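Prepilin-like protein (Thermus thermophilus, PDB 6QVF) is a type IV pilin-like protein linked to natural competence that probably serves as a DNA receptor at the pilus tip. Local coordinates at residues Phe10-Leu22 with Val122-Arg136. Numbering follows the deposited sequence.
Sequences FATDAKAAAVQVL and VTATHPRGPKVTLGR
Helix-on-sheet packing of the type IV pilin fold joins Ala14, Ala18 and Leu22 to the hairpin 122-136, with Phe10 closing the end at the hairpin turn. The axis of 10-22 comes within 7.5 Å of that of strand 131-136 at closest approach, their directions 31° apart. Small residues permit this closeness: Ala124 CB lies 3.3 Å from Ala14 O. Ala18 CB rests between Leu134 CD1, at 3.7 Å, and Val122 CG2. Farther along, Leu22 spreads its two methyls, CD2 against Leu134 CB and CD1 against Arg136 CB. At the turn, the His126 ring, anti to its backbone N (chi1 -159°), lies under Phe10 CB, 3.6 Å from its centroid, a CH-pi contact; Arg128 CB lies over one face of the Phe10 ring, near CD2 and CE2, a second. Two in-plane partners fix the imidazole's rotation: ND1 accepts Arg128 N at 3.0 Å, and NE2 shares a water with Asp13 OD2. An alanine in place of His126 would probably leave Phe10 CB without its aromatic support and the Arg128 amide without its acceptor. Val21 also packs on Val102 and Trp104 of strand 100-108, beside strand 117-125, while residues 133-136 pair antiparallel with a strand of the second subunit, carrying the sheet across the interface.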
loop_
_atom_site.group_PDB
_atom_site.type_symbol
_atom_site.label_atom_id
_atom_site.label_comp_id
_atom_site.label_asym_id
_atom_site.label_seq_id
_atom_site.Cartn_x
_atom_site.Cartn_y
_atom_site.Cartn_z
ATOM N N PHE B 10 -9.739 -18.539 5.898
ATOM C CA PHE B 10 -9.610 -18.187 4.485
ATOM C C PHE B 10 -8.952 -16.807 4.354
ATOM O O PHE B 10 -8.130 -16.578 3.460
ATOM C CB PHE B 10 -10.960 -18.173 3.774
ATOM C CG PHE B 10 -11.668 -19.502 3.748
ATOM C CD1 PHE B 10 -10.955 -20.682 3.613
ATOM C CD2 PHE B 10 -13.045 -19.563 3.839
ATOM C CE1 PHE B 10 -11.613 -21.904 3.590
ATOM C CE2 PHE B 10 -13.697 -20.779 3.822
ATOM C CZ PHE B 10 -12.982 -21.945 3.696
ATOM N N ALA B 11 -9.295 -15.890 5.257
ATOM C CA ALA B 11 -8.665 -14.536 5.201
ATOM C C ALA B 11 -7.171 -14.611 5.531
ATOM O O ALA B 11 -6.340 -13.941 4.917
ATOM C CB ALA B 11 -9.332 -13.598 6.160
ATOM N N THR B 12 -6.810 -15.442 6.502
ATOM C CA THR B 12 -5.420 -15.654 6.859
ATOM C C THR B 12 -4.654 -16.235 5.662
ATOM O O THR B 12 -3.541 -15.810 5.347
ATOM C CB THR B 12 -5.312 -16.619 8.046
ATOM O OG1 THR B 12 -5.820 -15.969 9.209
ATOM C CG2 THR B 12 -3.888 -17.049 8.306
ATOM N N ASP B 13 -5.264 -17.198 4.982
ATOM C CA ASP B 13 -4.672 -17.837 3.799
ATOM C C ASP B 13 -4.508 -16.834 2.643
ATOM O O ASP B 13 -3.482 -16.819 1.951
ATOM C CB ASP B 13 -5.499 -19.025 3.335
ATOM C CG ASP B 13 -5.540 -20.160 4.341
ATOM O OD1 ASP B 13 -4.679 -20.184 5.269
ATOM O OD2 ASP B 13 -6.446 -21.008 4.188
ATOM N N ALA B 14 -5.523 -16.007 2.427
ATOM C CA ALA B 14 -5.494 -14.980 1.386
ATOM C C ALA B 14 -4.357 -14.013 1.682
ATOM O O ALA B 14 -3.618 -13.612 0.754
ATOM C CB ALA B 14 -6.817 -14.254 1.320
ATOM N N LYS B 15 -4.219 -13.637 2.961
ATOM C CA LYS B 15 -3.120 -12.724 3.311
ATOM C C LYS B 15 -1.765 -13.363 3.020
ATOM O O LYS B 15 -0.824 -12.682 2.513
ATOM C CB LYS B 15 -3.161 -12.275 4.778
ATOM C CG LYS B 15 -2.286 -11.059 4.995
ATOM C CD LYS B 15 -1.580 -11.004 6.245
ATOM C CE LYS B 15 -2.429 -11.197 7.471
ATOM N NZ LYS B 15 -1.526 -11.497 8.612
ATOM N N ALA B 16 -1.596 -14.626 3.394
ATOM C CA ALA B 16 -0.306 -15.295 3.152
ATOM C C ALA B 16 0.014 -15.349 1.647
ATOM O O ALA B 16 1.181 -15.167 1.248
ATOM C CB ALA B 16 -0.321 -16.673 3.749
ATOM N N ALA B 17 -0.978 -15.602 0.809
ATOM C CA ALA B 17 -0.778 -15.656 -0.633
ATOM C C ALA B 17 -0.371 -14.261 -1.152
ATOM O O ALA B 17 0.571 -14.128 -1.956
ATOM C CB ALA B 17 -2.031 -16.110 -1.311
ATOM N N ALA B 18 -1.059 -13.215 -0.675
ATOM C CA ALA B 18 -0.716 -11.862 -1.085
ATOM C C ALA B 18 0.728 -11.544 -0.685
ATOM O O ALA B 18 1.451 -10.935 -1.485
ATOM C CB ALA B 18 -1.662 -10.866 -0.482
ATOM N N VAL B 19 1.127 -11.871 0.552
ATOM C CA VAL B 19 2.472 -11.539 1.018
ATOM C C VAL B 19 3.516 -12.174 0.087
ATOM O O VAL B 19 4.550 -11.543 -0.234
ATOM C CB VAL B 19 2.674 -11.975 2.488
ATOM C CG1 VAL B 19 4.147 -12.008 2.867
ATOM C CG2 VAL B 19 1.939 -11.011 3.400
ATOM N N GLN B 20 3.318 -13.456 -0.248
ATOM C CA GLN B 20 4.291 -14.233 -1.031
ATOM C C GLN B 20 4.526 -13.536 -2.384
ATOM O O GLN B 20 5.656 -13.349 -2.852
ATOM C CB GLN B 20 3.739 -15.649 -1.223
ATOM C CG GLN B 20 4.680 -16.575 -1.946
ATOM C CD GLN B 20 4.084 -17.940 -2.213
ATOM O OE1 GLN B 20 4.140 -18.403 -3.336
ATOM N NE2 GLN B 20 3.526 -18.586 -1.188
ATOM N N VAL B 21 3.442 -13.142 -3.031
ATOM C CA VAL B 21 3.518 -12.488 -4.336
ATOM C C VAL B 21 4.120 -11.084 -4.197
ATOM O O VAL B 21 4.976 -10.675 -4.982
ATOM C CB VAL B 21 2.131 -12.442 -4.999
ATOM C CG1 VAL B 21 2.171 -11.655 -6.303
ATOM C CG2 VAL B 21 1.601 -13.858 -5.204
ATOM N N LEU B 22 3.707 -10.324 -3.184
ATOM C CA LEU B 22 4.264 -9.012 -2.953
ATOM C C LEU B 22 5.775 -9.087 -2.734
ATOM O O LEU B 22 6.523 -8.267 -3.301
ATOM C CB LEU B 22 3.593 -8.364 -1.740
ATOM C CG LEU B 22 4.057 -6.945 -1.428
ATOM C CD1 LEU B 22 3.646 -6.007 -2.532
ATOM C CD2 LEU B 22 3.512 -6.466 -0.088
ATOM N N VAL B 122 -0.799 -5.818 -4.700
ATOM C CA VAL B 122 -1.367 -7.126 -4.909
ATOM C C VAL B 122 -2.743 -7.213 -4.262
ATOM O O VAL B 122 -2.988 -6.616 -3.225
ATOM C CB VAL B 122 -0.446 -8.238 -4.381
ATOM C CG1 VAL B 122 0.937 -8.129 -5.010
ATOM C CG2 VAL B 122 -0.377 -8.257 -2.871
ATOM N N THR B 123 -3.593 -8.015 -4.889
ATOM C CA THR B 123 -4.890 -8.333 -4.304
ATOM C C THR B 123 -5.146 -9.833 -4.428
ATOM O O THR B 123 -5.254 -10.356 -5.566
ATOM C CB THR B 123 -6.019 -7.545 -4.964
ATOM O OG1 THR B 123 -5.881 -6.139 -4.783
ATOM C CG2 THR B 123 -7.385 -7.942 -4.425
ATOM N N ALA B 124 -5.246 -10.483 -3.270
ATOM C CA ALA B 124 -5.596 -11.917 -3.199
ATOM C C ALA B 124 -7.105 -12.045 -3.014
ATOM O O ALA B 124 -7.658 -11.418 -2.137
ATOM C CB ALA B 124 -4.912 -12.575 -2.048
ATOM N N THR B 125 -7.762 -12.794 -3.888
ATOM C CA THR B 125 -9.213 -12.981 -3.763
ATOM C C THR B 125 -9.459 -14.468 -3.524
ATOM O O THR B 125 -9.308 -15.288 -4.452
ATOM C CB THR B 125 -9.956 -12.543 -5.028
ATOM O OG1 THR B 125 -9.783 -11.145 -5.270
ATOM C CG2 THR B 125 -11.431 -12.858 -4.938
ATOM N N HIS B 126 -9.757 -14.818 -2.274
ATOM C CA HIS B 126 -10.036 -16.210 -1.913
ATOM C C HIS B 126 -11.307 -16.643 -2.615
ATOM O O HIS B 126 -12.271 -15.883 -2.676
ATOM C CB HIS B 126 -10.204 -16.381 -0.407
ATOM C CG HIS B 126 -10.002 -17.780 0.041
ATOM N ND1 HIS B 126 -10.968 -18.774 -0.124
ATOM C CD2 HIS B 126 -8.938 -18.355 0.645
ATOM C CE1 HIS B 126 -10.482 -19.892 0.363
ATOM N NE2 HIS B 126 -9.253 -19.668 0.868
ATOM N N PRO B 127 -11.322 -17.865 -3.189
ATOM C CA PRO B 127 -12.525 -18.376 -3.840
ATOM C C PRO B 127 -13.743 -18.420 -2.906
ATOM O O PRO B 127 -14.872 -18.359 -3.378
ATOM C CB PRO B 127 -12.145 -19.794 -4.283
ATOM C CG PRO B 127 -10.636 -19.820 -4.281
ATOM C CD PRO B 127 -10.159 -18.756 -3.319
ATOM N N ARG B 128 -13.517 -18.510 -1.592
ATOM C CA ARG B 128 -14.626 -18.548 -0.657
ATOM C C ARG B 128 -14.989 -17.150 -0.130
ATOM O O ARG B 128 -15.809 -17.054 0.775
ATOM C CB ARG B 128 -14.253 -19.496 0.479
ATOM C CG ARG B 128 -14.057 -20.942 0.034
ATOM C CD ARG B 128 -15.342 -21.541 -0.504
ATOM N NE ARG B 128 -16.267 -21.726 0.593
ATOM C CZ ARG B 128 -16.136 -22.678 1.497
ATOM N NH1 ARG B 128 -15.107 -23.511 1.450
ATOM N NH2 ARG B 128 -17.045 -22.799 2.436
ATOM N N GLY B 129 -14.336 -16.087 -0.637
ATOM C CA GLY B 129 -14.805 -14.720 -0.365
ATOM C C GLY B 129 -13.702 -13.733 0.025
ATOM O O GLY B 129 -13.592 -12.662 -0.586
ATOM N N PRO B 130 -12.965 -13.977 1.129
ATOM C CA PRO B 130 -12.035 -12.965 1.655
ATOM C C PRO B 130 -11.012 -12.448 0.647
ATOM O O PRO B 130 -10.369 -13.225 -0.087
ATOM C CB PRO B 130 -11.370 -13.637 2.854
ATOM C CG PRO B 130 -12.406 -14.673 3.296
ATOM C CD PRO B 130 -13.061 -15.151 2.014
ATOM N N LYS B 131 -10.879 -11.125 0.650
ATOM C CA LYS B 131 -9.915 -10.405 -0.194
ATOM C C LYS B 131 -8.888 -9.729 0.708
ATOM O O LYS B 131 -9.219 -9.221 1.810
ATOM C CB LYS B 131 -10.614 -9.339 -1.035
ATOM C CG LYS B 131 -11.537 -9.892 -2.113
ATOM C CD LYS B 131 -12.381 -8.836 -2.799
ATOM C CE LYS B 131 -11.563 -7.747 -3.445
ATOM N NZ LYS B 131 -11.241 -6.694 -2.446
ATOM N N VAL B 132 -7.644 -9.692 0.226
ATOM C CA VAL B 132 -6.581 -8.960 0.920
ATOM C C VAL B 132 -5.752 -8.181 -0.103
ATOM O O VAL B 132 -5.290 -8.763 -1.114
ATOM C CB VAL B 132 -5.666 -9.876 1.739
ATOM C CG1 VAL B 132 -4.503 -9.099 2.347
ATOM C CG2 VAL B 132 -6.438 -10.610 2.836
ATOM N N THR B 133 -5.662 -6.872 0.116
ATOM C CA THR B 133 -4.875 -5.978 -0.769
ATOM C C THR B 133 -3.717 -5.374 0.006
ATOM O O THR B 133 -3.930 -4.674 1.026
ATOM C CB THR B 133 -5.722 -4.829 -1.329
ATOM O OG1 THR B 133 -6.725 -5.378 -2.189
ATOM C CG2 THR B 133 -4.914 -3.810 -2.110
ATOM N N LEU B 134 -2.498 -5.612 -0.497
ATOM C CA LEU B 134 -1.266 -5.142 0.099
ATOM C C LEU B 134 -0.449 -4.372 -0.939
ATOM O O LEU B 134 -0.476 -4.669 -2.109
ATOM C CB LEU B 134 -0.419 -6.301 0.612
ATOM C CG LEU B 134 -1.097 -7.234 1.603
ATOM C CD1 LEU B 134 -0.191 -8.402 1.909
ATOM C CD2 LEU B 134 -1.480 -6.521 2.882
ATOM N N GLY B 135 0.313 -3.416 -0.449
ATOM C CA GLY B 135 1.207 -2.619 -1.256
ATOM C C GLY B 135 2.571 -2.471 -0.619
ATOM O O GLY B 135 2.739 -2.542 0.587
ATOM N N ARG B 136 3.559 -2.262 -1.478
ATOM C CA ARG B 136 4.856 -1.843 -1.042
ATOM C C ARG B 136 5.312 -0.692 -1.937
ATOM O O ARG B 136 5.139 -0.739 -3.149
ATOM C CB ARG B 136 5.866 -3.002 -1.066
ATOM C CG ARG B 136 7.256 -2.589 -0.622
ATOM C CD ARG B 136 8.213 -3.737 -0.309
ATOM N NE ARG B 136 9.524 -3.217 0.070
ATOM C CZ ARG B 136 10.621 -3.933 0.115
ATOM N NH1 ARG B 136 10.530 -5.245 -0.108
ATOM N NH2 ARG B 136 11.792 -3.309 0.293
HETATM O O HOH W 1 -7.501 -21.601 1.812
#